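Local structure of probable ribosomal RNA small subunit methyltransferase (Thermus thermophilus, 3DMG) at residues S121-A126 with R153-Y158; Q236-G241 with E257-E262; I302-P307 with G334-V339. The protein probably transfers methyl groups from S-adenosyl-L-methionine to a base of the small-subunit ribosomal RNA. All coordinates share one frame; numbering follows the deposited sequence.

Interaction 1 (S121-A126 with R153-Y158); sequences SLVAAA and RALLGY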
loop_
_atom_site.group_PDB
_atom_site.type_symbol
_atom_site.label_atom_id
_atom_site.label_comp_id
_atom_site.label_asym_id
_atom_site.label_seq_id
_atom_site.Cartn_x
_atom_site.Cartn_y
_atom_site.Cartn_z
ATOM N N SER A 121 -12.377 7.360 -3.794
ATOM C CA SER A 121 -13.073 6.508 -2.831
ATOM C C SER A 121 -14.447 7.066 -2.466
ATOM O O SER A 121 -15.419 6.323 -2.365
ATOM C CB SER A 121 -12.215 6.321 -1.578
ATOM O OG SER A 121 -11.016 5.607 -1.904
ATOM N N LEU A 122 -14.524 8.386 -2.314
ATOM C CA LEU A 122 -15.810 9.033 -2.023
ATOM C C LEU A 122 -16.813 8.864 -3.175
ATOM O O LEU A 122 -17.983 8.542 -2.959
ATOM C CB LEU A 122 -15.597 10.517 -1.720
ATOM C CG LEU A 122 -14.965 10.878 -0.371
ATOM C CD1 LEU A 122 -14.706 12.364 -0.277
ATOM C CD2 LEU A 122 -15.850 10.405 0.785
ATOM N N VAL A 123 -16.355 9.058 -4.408
ATOM C CA VAL A 123 -17.260 8.887 -5.552
ATOM C C VAL A 123 -17.644 7.411 -5.730
ATOM O O VAL A 123 -18.791 7.095 -6.068
ATOM C CB VAL A 123 -16.627 9.424 -6.845
ATOM C CG1 VAL A 123 -17.494 9.094 -8.053
ATOM C CG2 VAL A 123 -16.406 10.931 -6.740
ATOM N N ALA A 124 -16.689 6.509 -5.490
ATOM C CA ALA A 124 -17.006 5.088 -5.531
ATOM C C ALA A 124 -18.108 4.777 -4.515
ATOM O O ALA A 124 -19.023 4.015 -4.810
ATOM C CB ALA A 124 -15.777 4.248 -5.254
ATOM N N ALA A 125 -18.024 5.375 -3.323
ATOM C CA ALA A 125 -19.045 5.151 -2.290
ATOM C C ALA A 125 -20.419 5.590 -2.771
ATOM O O ALA A 125 -21.409 4.858 -2.641
ATOM C CB ALA A 125 -18.678 5.883 -1.016
ATOM N N ALA A 126 -20.450 6.793 -3.335
ATOM C CA ALA A 126 -21.689 7.395 -3.819
ATOM C C ALA A 126 -22.274 6.567 -4.972
ATOM O O ALA A 126 -23.485 6.337 -5.016
ATOM C CB ALA A 126 -21.455 8.859 -4.223
ATOM N N ARG A 153 -20.915 15.275 1.774
ATOM C CA ARG A 153 -22.245 15.882 1.869
ATOM C C ARG A 153 -22.686 16.440 0.512
ATOM O O ARG A 153 -23.857 16.339 0.143
ATOM C CB ARG A 153 -22.284 16.984 2.938
ATOM C CG ARG A 153 -22.394 16.485 4.381
ATOM C CD ARG A 153 -22.425 17.659 5.370
ATOM N NE ARG A 153 -21.205 18.461 5.292
ATOM C CZ ARG A 153 -20.912 19.489 6.084
ATOM N NH1 ARG A 153 -21.747 19.860 7.052
ATOM N NH2 ARG A 153 -19.772 20.149 5.914
ATOM N N ALA A 154 -21.739 17.019 -0.221
ATOM C CA ALA A 154 -22.011 17.581 -1.543
ATOM C C ALA A 154 -22.350 16.483 -2.555
ATOM O O ALA A 154 -23.238 16.653 -3.401
ATOM C CB ALA A 154 -20.832 18.428 -2.020
ATOM N N LEU A 155 -21.657 15.347 -2.443
ATOM C CA LEU A 155 -21.901 14.214 -3.335
ATOM C C LEU A 155 -23.223 13.513 -3.044
ATOM O O LEU A 155 -23.870 12.993 -3.962
ATOM C CB LEU A 155 -20.758 13.190 -3.227
ATOM C CG LEU A 155 -19.416 13.615 -3.828
ATOM C CD1 LEU A 155 -18.256 12.760 -3.283
ATOM C CD2 LEU A 155 -19.460 13.584 -5.359
ATOM N N LEU A 156 -23.614 13.480 -1.768
ATOM C CA LEU A 156 -24.700 12.610 -1.322
ATOM C C LEU A 156 -25.993 13.322 -0.905
ATOM O O LEU A 156 -27.075 13.025 -1.445
ATOM C CB LEU A 156 -24.214 11.714 -0.171
ATOM C CG LEU A 156 -23.218 10.623 -0.579
ATOM C CD1 LEU A 156 -22.437 10.115 0.638
ATOM C CD2 LEU A 156 -23.917 9.482 -1.296
ATOM N N GLY A 157 -25.881 14.232 0.063
ATOM C CA GLY A 157 -27.048 14.848 0.724
ATOM C C GLY A 157 -26.806 15.016 2.214
ATOM O O GLY A 157 -25.672 15.284 2.633
ATOM N N TYR A 158 -27.853 14.824 3.016
ATOM C CA TYR A 158 -27.777 15.027 4.462
ATOM C C TYR A 158 -26.691 14.181 5.098
ATOM O O TYR A 158 -26.612 12.976 4.865
ATOM C CB TYR A 158 -29.126 14.714 5.124
ATOM C CG TYR A 158 -29.135 14.747 6.648
ATOM C CD1 TYR A 158 -29.364 15.938 7.344
ATOM C CD2 TYR A 158 -28.950 13.578 7.389
ATOM C CE1 TYR A 158 -29.408 15.969 8.740
ATOM C CE2 TYR A 158 -28.979 13.597 8.790
ATOM C CZ TYR A 158 -29.198 14.792 9.453
ATOM O OH TYR A 158 -29.237 14.820 10.830
#

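Interaction 2 (Q236-G241 with E257-E262); sequences QVLDLG and EVVGVE. With SAH (S-adenosyl-L-homocysteine), chain H.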
loop_
_atom_site.group_PDB
_atom_site.type_symbol
_atom_site.label_atom_id
_atom_site.label_comp_id
_atom_site.label_asym_id
_atom_site.label_seq_id
_atom_site.Cartn_x
_atom_site.Cartn_y
_atom_site.Cartn_z
ATOM N N GLN A 236 19.281 -11.773 -11.863
ATOM C CA GLN A 236 17.960 -11.843 -11.246
ATOM C C GLN A 236 17.872 -10.806 -10.139
ATOM O O GLN A 236 18.670 -10.819 -9.206
ATOM C CB GLN A 236 17.685 -13.248 -10.727
ATOM C CG GLN A 236 17.345 -14.223 -11.851
ATOM C CD GLN A 236 17.290 -15.662 -11.391
ATOM O OE1 GLN A 236 17.901 -16.028 -10.388
ATOM N NE2 GLN A 236 16.567 -16.493 -12.133
ATOM N N VAL A 237 16.895 -9.914 -10.268
ATOM C CA VAL A 237 16.741 -8.788 -9.345
ATOM C C VAL A 237 15.400 -8.863 -8.662
ATOM O O VAL A 237 14.401 -9.131 -9.312
ATOM C CB VAL A 237 16.829 -7.425 -10.098
ATOM C CG1 VAL A 237 16.539 -6.225 -9.176
ATOM C CG2 VAL A 237 18.210 -7.294 -10.758
ATOM N N LEU A 238 15.389 -8.635 -7.350
ATOM C CA LEU A 238 14.154 -8.425 -6.597
ATOM C C LEU A 238 14.067 -6.969 -6.151
ATOM O O LEU A 238 15.028 -6.436 -5.570
ATOM C CB LEU A 238 14.095 -9.347 -5.375
ATOM C CG LEU A 238 12.818 -9.298 -4.527
ATOM C CD1 LEU A 238 11.587 -9.756 -5.307
ATOM C CD2 LEU A 238 13.044 -10.162 -3.284
ATOM N N ASP A 239 12.928 -6.335 -6.443
ATOM C CA ASP A 239 12.682 -4.937 -6.073
ATOM C C ASP A 239 11.638 -5.003 -4.974
ATOM O O ASP A 239 10.459 -5.324 -5.242
ATOM C CB ASP A 239 12.182 -4.143 -7.297
ATOM C CG ASP A 239 11.879 -2.688 -6.998
ATOM O OD1 ASP A 239 11.960 -2.265 -5.843
ATOM O OD2 ASP A 239 11.552 -1.964 -7.961
ATOM N N LEU A 240 12.065 -4.769 -3.735
ATOM C CA LEU A 240 11.139 -4.851 -2.587
ATOM C C LEU A 240 10.370 -3.538 -2.431
ATOM O O LEU A 240 10.948 -2.494 -2.111
ATOM C CB LEU A 240 11.917 -5.137 -1.298
ATOM C CG LEU A 240 12.562 -6.505 -1.150
ATOM C CD1 LEU A 240 13.588 -6.498 -0.032
ATOM C CD2 LEU A 240 11.512 -7.601 -0.898
ATOM N N GLY A 241 9.055 -3.598 -2.651
ATOM C CA GLY A 241 8.215 -2.404 -2.584
ATOM C C GLY A 241 8.349 -1.635 -3.882
ATOM O O GLY A 241 8.789 -0.484 -3.878
ATOM N N GLU A 257 16.580 -9.489 -15.084
ATOM C CA GLU A 257 15.333 -10.229 -14.966
ATOM C C GLU A 257 14.748 -9.826 -13.619
ATOM O O GLU A 257 15.189 -10.308 -12.587
ATOM C CB GLU A 257 15.615 -11.733 -15.002
ATOM C CG GLU A 257 14.384 -12.619 -14.934
ATOM C CD GLU A 257 14.728 -14.100 -15.023
ATOM O OE1 GLU A 257 15.320 -14.527 -16.042
ATOM O OE2 GLU A 257 14.396 -14.838 -14.066
ATOM N N VAL A 258 13.767 -8.927 -13.641
ATOM C CA VAL A 258 13.311 -8.265 -12.419
ATOM C C VAL A 258 11.968 -8.815 -11.946
ATOM O O VAL A 258 11.044 -9.052 -12.746
ATOM C CB VAL A 258 13.210 -6.718 -12.579
ATOM C CG1 VAL A 258 12.802 -6.048 -11.265
ATOM C CG2 VAL A 258 14.536 -6.131 -13.085
ATOM N N VAL A 259 11.898 -9.033 -10.637
ATOM C CA VAL A 259 10.638 -9.340 -9.964
ATOM C C VAL A 259 10.373 -8.193 -9.015
ATOM O O VAL A 259 11.215 -7.900 -8.182
ATOM C CB VAL A 259 10.723 -10.667 -9.174
ATOM C CG1 VAL A 259 9.433 -10.893 -8.358
ATOM C CG2 VAL A 259 10.980 -11.855 -10.109
ATOM N N GLY A 260 9.229 -7.534 -9.172
ATOM C CA GLY A 260 8.791 -6.497 -8.235
ATOM C C GLY A 260 7.772 -7.103 -7.307
ATOM O O GLY A 260 6.904 -7.848 -7.755
ATOM N N VAL A 261 7.914 -6.844 -6.006
ATOM C CA VAL A 261 6.860 -7.213 -5.054
ATOM C C VAL A 261 6.314 -5.935 -4.432
ATOM O O VAL A 261 7.069 -5.026 -4.091
ATOM C CB VAL A 261 7.313 -8.223 -3.981
ATOM C CG1 VAL A 261 7.563 -9.588 -4.613
ATOM C CG2 VAL A 261 8.556 -7.712 -3.177
ATOM N N GLU A 262 4.995 -5.866 -4.340
ATOM C CA GLU A 262 4.306 -4.650 -3.896
ATOM C C GLU A 262 2.979 -5.008 -3.230
ATOM O O GLU A 262 2.184 -5.748 -3.800
ATOM C CB GLU A 262 4.091 -3.765 -5.123
ATOM C CG GLU A 262 3.178 -2.556 -4.921
ATOM C CD GLU A 262 3.689 -1.638 -3.839
ATOM O OE1 GLU A 262 4.838 -1.121 -3.965
ATOM O OE2 GLU A 262 2.928 -1.408 -2.869
HETATM N N SAH H . 10.284 1.398 -5.283
HETATM C CA SAH H . 9.369 2.568 -5.509
HETATM C CB SAH H . 8.446 2.821 -4.310
HETATM C CG SAH H . 9.156 2.982 -2.972
HETATM S SD SAH H . 8.065 3.526 -1.631
HETATM C C SAH H . 10.186 3.825 -5.764
HETATM O O SAH H . 11.385 3.763 -5.469
HETATM O OXT SAH H . 9.627 4.827 -6.208
HETATM C "C5'" SAH H . 7.861 1.973 -0.695
HETATM C "C4'" SAH H . 6.894 0.996 -1.369
HETATM O "O4'" SAH H . 6.809 -0.100 -0.459
HETATM C "C3'" SAH H . 5.477 1.538 -1.656
HETATM O "O3'" SAH H . 5.154 1.380 -3.027
HETATM C "C2'" SAH H . 4.638 0.667 -0.715
HETATM O "O2'" SAH H . 3.308 0.479 -1.142
HETATM C "C1'" SAH H . 5.499 -0.580 -0.621
HETATM N N9 SAH H . 5.101 -1.441 0.482
HETATM C C8 SAH H . 4.599 -1.057 1.704
HETATM N N7 SAH H . 4.367 -2.185 2.423
HETATM C C5 SAH H . 4.735 -3.265 1.674
HETATM C C6 SAH H . 4.676 -4.643 1.904
HETATM N N6 SAH H . 4.182 -5.156 3.052
HETATM N N1 SAH H . 5.149 -5.457 0.888
HETATM C C2 SAH H . 5.614 -4.966 -0.313
HETATM N N3 SAH H . 5.622 -3.606 -0.566
HETATM C C4 SAH H . 5.195 -2.790 0.438
#

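Interaction 3 (I302-P307 with G334-V339); sequences IVTNPP and GVFFLV. With SAH (S-adenosyl-L-homocysteine), chain H.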
loop_
_atom_site.group_PDB
_atom_site.type_symbol
_atom_site.label_atom_id
_atom_site.label_comp_id
_atom_site.label_asym_id
_atom_site.label_seq_id
_atom_site.Cartn_x
_atom_site.Cartn_y
_atom_site.Cartn_z
ATOM N N ILE A 302 19.301 -7.404 -4.917
ATOM C CA ILE A 302 18.034 -6.967 -4.337
ATOM C C ILE A 302 18.134 -5.467 -4.083
ATOM O O ILE A 302 19.148 -4.989 -3.566
ATOM C CB ILE A 302 17.702 -7.766 -3.073
ATOM C CG1 ILE A 302 17.530 -9.245 -3.464
ATOM C CG2 ILE A 302 16.427 -7.229 -2.412
ATOM C CD1 ILE A 302 17.124 -10.180 -2.332
ATOM N N VAL A 303 17.111 -4.729 -4.517
ATOM C CA VAL A 303 17.070 -3.275 -4.337
ATOM C C VAL A 303 15.831 -2.862 -3.579
ATOM O O VAL A 303 14.793 -3.511 -3.691
ATOM C CB VAL A 303 17.138 -2.505 -5.689
ATOM C CG1 VAL A 303 18.437 -2.839 -6.406
ATOM C CG2 VAL A 303 15.919 -2.818 -6.567
ATOM N N THR A 304 15.936 -1.785 -2.816
ATOM C CA THR A 304 14.753 -1.274 -2.130
ATOM C C THR A 304 14.873 0.179 -1.685
ATOM O O THR A 304 15.917 0.609 -1.189
ATOM C CB THR A 304 14.360 -2.174 -0.911
ATOM O OG1 THR A 304 13.105 -1.737 -0.379
ATOM C CG2 THR A 304 15.421 -2.117 0.210
ATOM N N ASN A 305 13.784 0.909 -1.894
ATOM C CA ASN A 305 13.534 2.184 -1.225
ATOM C C ASN A 305 12.369 1.887 -0.258
ATOM O O ASN A 305 11.205 1.962 -0.662
ATOM C CB ASN A 305 13.144 3.264 -2.241
ATOM C CG ASN A 305 12.930 4.596 -1.595
ATOM O OD1 ASN A 305 13.037 4.711 -0.384
ATOM N ND2 ASN A 305 12.648 5.626 -2.395
ATOM N N PRO A 306 12.675 1.454 0.977
ATOM C CA PRO A 306 11.582 0.962 1.836
ATOM C C PRO A 306 10.609 2.038 2.278
ATOM O O PRO A 306 10.961 3.238 2.289
ATOM C CB PRO A 306 12.314 0.386 3.062
ATOM C CG PRO A 306 13.721 0.176 2.609
ATOM C CD PRO A 306 13.989 1.282 1.622
ATOM N N PRO A 307 9.405 1.632 2.683
ATOM C CA PRO A 307 8.470 2.620 3.222
ATOM C C PRO A 307 9.026 3.265 4.484
ATOM O O PRO A 307 9.856 2.670 5.174
ATOM C CB PRO A 307 7.240 1.778 3.568
ATOM C CG PRO A 307 7.735 0.391 3.663
ATOM C CD PRO A 307 8.852 0.266 2.705
ATOM N N GLY A 334 25.654 -12.450 -3.718
ATOM C CA GLY A 334 24.606 -11.503 -4.106
ATOM C C GLY A 334 24.733 -10.190 -3.348
ATOM O O GLY A 334 25.373 -10.130 -2.291
ATOM N N VAL A 335 24.136 -9.130 -3.884
ATOM C CA VAL A 335 24.299 -7.812 -3.278
ATOM C C VAL A 335 22.952 -7.119 -3.053
ATOM O O VAL A 335 21.983 -7.371 -3.775
ATOM C CB VAL A 335 25.232 -6.902 -4.101
ATOM C CG1 VAL A 335 26.667 -7.482 -4.156
ATOM C CG2 VAL A 335 24.675 -6.659 -5.506
ATOM N N PHE A 336 22.937 -6.239 -2.058
ATOM C CA PHE A 336 21.743 -5.543 -1.580
ATOM C C PHE A 336 22.011 -4.041 -1.601
ATOM O O PHE A 336 23.044 -3.595 -1.096
ATOM C CB PHE A 336 21.483 -5.994 -0.142
ATOM C CG PHE A 336 20.262 -5.394 0.508
ATOM C CD1 PHE A 336 19.054 -5.271 -0.187
ATOM C CD2 PHE A 336 20.303 -5.016 1.851
ATOM C CE1 PHE A 336 17.916 -4.749 0.450
ATOM C CE2 PHE A 336 19.179 -4.494 2.487
ATOM C CZ PHE A 336 17.990 -4.357 1.794
ATOM N N PHE A 337 21.079 -3.281 -2.184
ATOM C CA PHE A 337 21.113 -1.816 -2.133
ATOM C C PHE A 337 19.843 -1.323 -1.452
ATOM O O PHE A 337 18.736 -1.718 -1.830
ATOM C CB PHE A 337 21.152 -1.197 -3.533
ATOM C CG PHE A 337 22.388 -1.510 -4.322
ATOM C CD1 PHE A 337 23.441 -0.601 -4.390
ATOM C CD2 PHE A 337 22.492 -2.702 -5.025
ATOM C CE1 PHE A 337 24.574 -0.886 -5.135
ATOM C CE2 PHE A 337 23.620 -2.997 -5.768
ATOM C CZ PHE A 337 24.671 -2.089 -5.823
ATOM N N LEU A 338 20.004 -0.434 -0.476
ATOM C CA LEU A 338 18.883 0.160 0.238
ATOM C C LEU A 338 19.087 1.663 0.349
ATOM O O LEU A 338 20.193 2.122 0.605
ATOM C CB LEU A 338 18.772 -0.441 1.640
ATOM C CG LEU A 338 17.698 0.103 2.588
ATOM C CD1 LEU A 338 17.185 -0.975 3.522
ATOM C CD2 LEU A 338 18.282 1.271 3.385
ATOM N N VAL A 339 18.019 2.426 0.145
ATOM C CA VAL A 339 18.101 3.880 0.271
ATOM C C VAL A 339 17.096 4.393 1.302
ATOM O O VAL A 339 15.947 3.928 1.354
ATOM C CB VAL A 339 17.959 4.588 -1.110
ATOM C CG1 VAL A 339 16.574 4.401 -1.699
ATOM C CG2 VAL A 339 18.292 6.117 -0.992
HETATM N N SAH H . 10.284 1.398 -5.283
HETATM C CA SAH H . 9.369 2.568 -5.509
HETATM C CB SAH H . 8.446 2.821 -4.310
HETATM C CG SAH H . 9.156 2.982 -2.972
HETATM S SD SAH H . 8.065 3.526 -1.631
HETATM C C SAH H . 10.186 3.825 -5.764
HETATM O O SAH H . 11.385 3.763 -5.469
HETATM O OXT SAH H . 9.627 4.827 -6.208
HETATM C "C5'" SAH H . 7.861 1.973 -0.695
HETATM C "C4'" SAH H . 6.894 0.996 -1.369
HETATM O "O4'" SAH H . 6.809 -0.100 -0.459
HETATM C "C3'" SAH H . 5.477 1.538 -1.656
HETATM O "O3'" SAH H . 5.154 1.380 -3.027
HETATM C "C2'" SAH H . 4.638 0.667 -0.715
HETATM O "O2'" SAH H . 3.308 0.479 -1.142
HETATM C "C1'" SAH H . 5.499 -0.580 -0.621
HETATM N N9 SAH H . 5.101 -1.441 0.482
HETATM C C8 SAH H . 4.599 -1.057 1.704
HETATM N N7 SAH H . 4.367 -2.185 2.423
HETATM C C5 SAH H . 4.735 -3.265 1.674
HETATM C C6 SAH H . 4.676 -4.643 1.904
HETATM N N6 SAH H . 4.182 -5.156 3.052
HETATM N N1 SAH H . 5.149 -5.457 0.888
HETATM C C2 SAH H . 5.614 -4.966 -0.313
HETATM N N3 SAH H . 5.622 -3.606 -0.566
HETATM C C4 SAH H . 5.195 -2.790 0.438
HETATM O O HOH W 1 13.481 4.471 2.632
#

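Interaction 1 (S121-A126 with R153-Y158)
Ala126 and Leu156 bring the two helical segments closest, their CA atoms 6.5 Å apart; no hydrogen bond links the segments, and the meeting is made by apolar side chains. Residues 121-126 are helical throughout, with regular bonds such as Ala125 N to Ser121 O, whereas in the other segment Gly157 is the first residue to leave helical backbone angles, with a positive phi that suits glycine. Leu155 points at the opposing helix and spreads its two methyls over it: CD1 meets Leu122 CB at 3.8 Å, and CD2 lies 4.3 Å from Val123 CG2. Its CG is anti to the carbonyl carbon (chi1 -71°), which carries the fork forward between these two neighbours. Leu156 adds a second touch, its CD2 reaching Ala126 CB at 3.9 Å. Alanine suits this place because its lone methyl lets the two backbones approach while still offering a surface to the leucines. Around the contact, helices 115-128 and 145-156 pack against one sheet: Leu122 reaches Leu107 of strand 102-108 and Leu137 of strand 133-140, Leu156 rests on Leu135 and on Leu173 of strand 168-174, and Pro180 touches Leu155.

Interaction 2 (Q236-G241 with E257-E262)
The amide of Gln236 and the carboxylate of Glu257 lie side by side at one end of the strand pair, their planes turned 65° apart, joined by a weak bond from NE2 of Gln236 to OE2 of Glu257 at 3.3 Å. The same amide uses its OE1 for Arg331. At the other end the flat group is the carboxylate of Glu262, each oxygen taking one ribose hydroxyl of S-adenosyl-L-homocysteine: OE1 accepts from O3' at 2.7 Å and OE2 from O2' at 2.6 Å. Backbone N-H groups of Gly243 and Asp264 bind OE1 and OE2 respectively and so fix the rotation of the carboxylate, which a bend at chi2 (59°) turns toward the ribose. With a leucine in place of Glu262, both ribose hydroxyls and those two N-H groups would probably lose their acceptor. Between the ends runs a parallel ladder, with Val259 N giving to Val237 O at 2.8 Å; it belongs to the first beta-alpha-beta unit (236-240, 248-253, 257-262) of the Rossmann-like methyltransferase sheet, where an acidic residue ending the second strand classically holds the ribose. One sheet face carries Leu238, Leu240, Val259 and Val261: Leu240 CD2 meets Val261 CG2 at 3.7 Å, and Leu238 CD1 lies 3.9 Å from Val259 CG1. The other has Val237 CB against Val258 CG2 at 4.0 Å, and Asp239, whose OD2 is bonded to Thr248. Gly241 combines positive phi with a place where a side chain would collide with ribose O4', while its O accepts the ligand's amino N at 2.8 Å.

Interaction 3 (I302-P307 with G334-V339)
Asn305 and Pro306, which pack on Val339 and Leu338, belong to the Asn-Pro-Pro-Phe motif of N6-adenine and related amino methyltransferases, set at the end of a strand beside the cofactor. Asn305 is a ligand-binding residue for S-adenosyl-L-homocysteine and for guanosine, and its backbone O lies 3.3 Å from CG of the bound S-adenosyl-L-homocysteine. Ahead of the motif, strands 299-304 and 334-340 run parallel: Ile302 N donates to Val335 O and Phe337 N to Ile302 O, each at 2.9 Å, and the last rung is Val339 N to Thr304 O. Phe336 lies beside the strand with its CD1 edge toward Ile302 O, and its CE1 meets Thr304 CG2 at 3.6 Å. Threonine suits this position because it is two-faced: with OG1 anti to the backbone N (chi1 -173°), the hydroxyl bonds to Leu240 O on the neighbouring strand while the methyl turns to the phenylalanine and to Leu338 CD1. The ring of Pro306 crosses Leu338 at about a right angle, CG to CD1 3.8 Å. On Val339, CG1 stands between N and carbonyl carbon (chi1 66°), which lays it against CG of Asn305 at 3.7 Å. ND2 of Asn305 is hydrogen-bonded to Ser216 OG.

The ladder stops here for a chemical reason: the next donor in sequence would be the N of Pro306, which carries no hydrogen. Instead Pro306 CD sits 3.3 Å from Val339 O, and a water 2.8 Å from both Val339 O and Pro306 O can bridge strand 334-340 to the loop. The chain is thus released from the sheet at Asn305 and Pro306, consistent with presenting polar groups to cofactor and target base.

In the fold
Along the chain the three contacts follow one another, interaction 1 being complete before interaction 2 begins. Interaction 1 joins two helices that pack on the first of two seven-stranded mixed sheets; its centre is about 38 Å and 41 Å from those of interactions 2 and 3, remote from the ligand-binding residues. Interactions 2 and 3 share the second sheet, their centres about 10 Å apart, and form four consecutive parallel strands. The ends of strands 236-240 and 257-262 and the loop after 299-304 meet the cofactor, while 334-339 backs that loop. Both sheets have strand order 3-2-1-4-5-7-6, consistent with two similar methyltransferase-like halves, the cofactor bound in the one holding interactions 2 and 3.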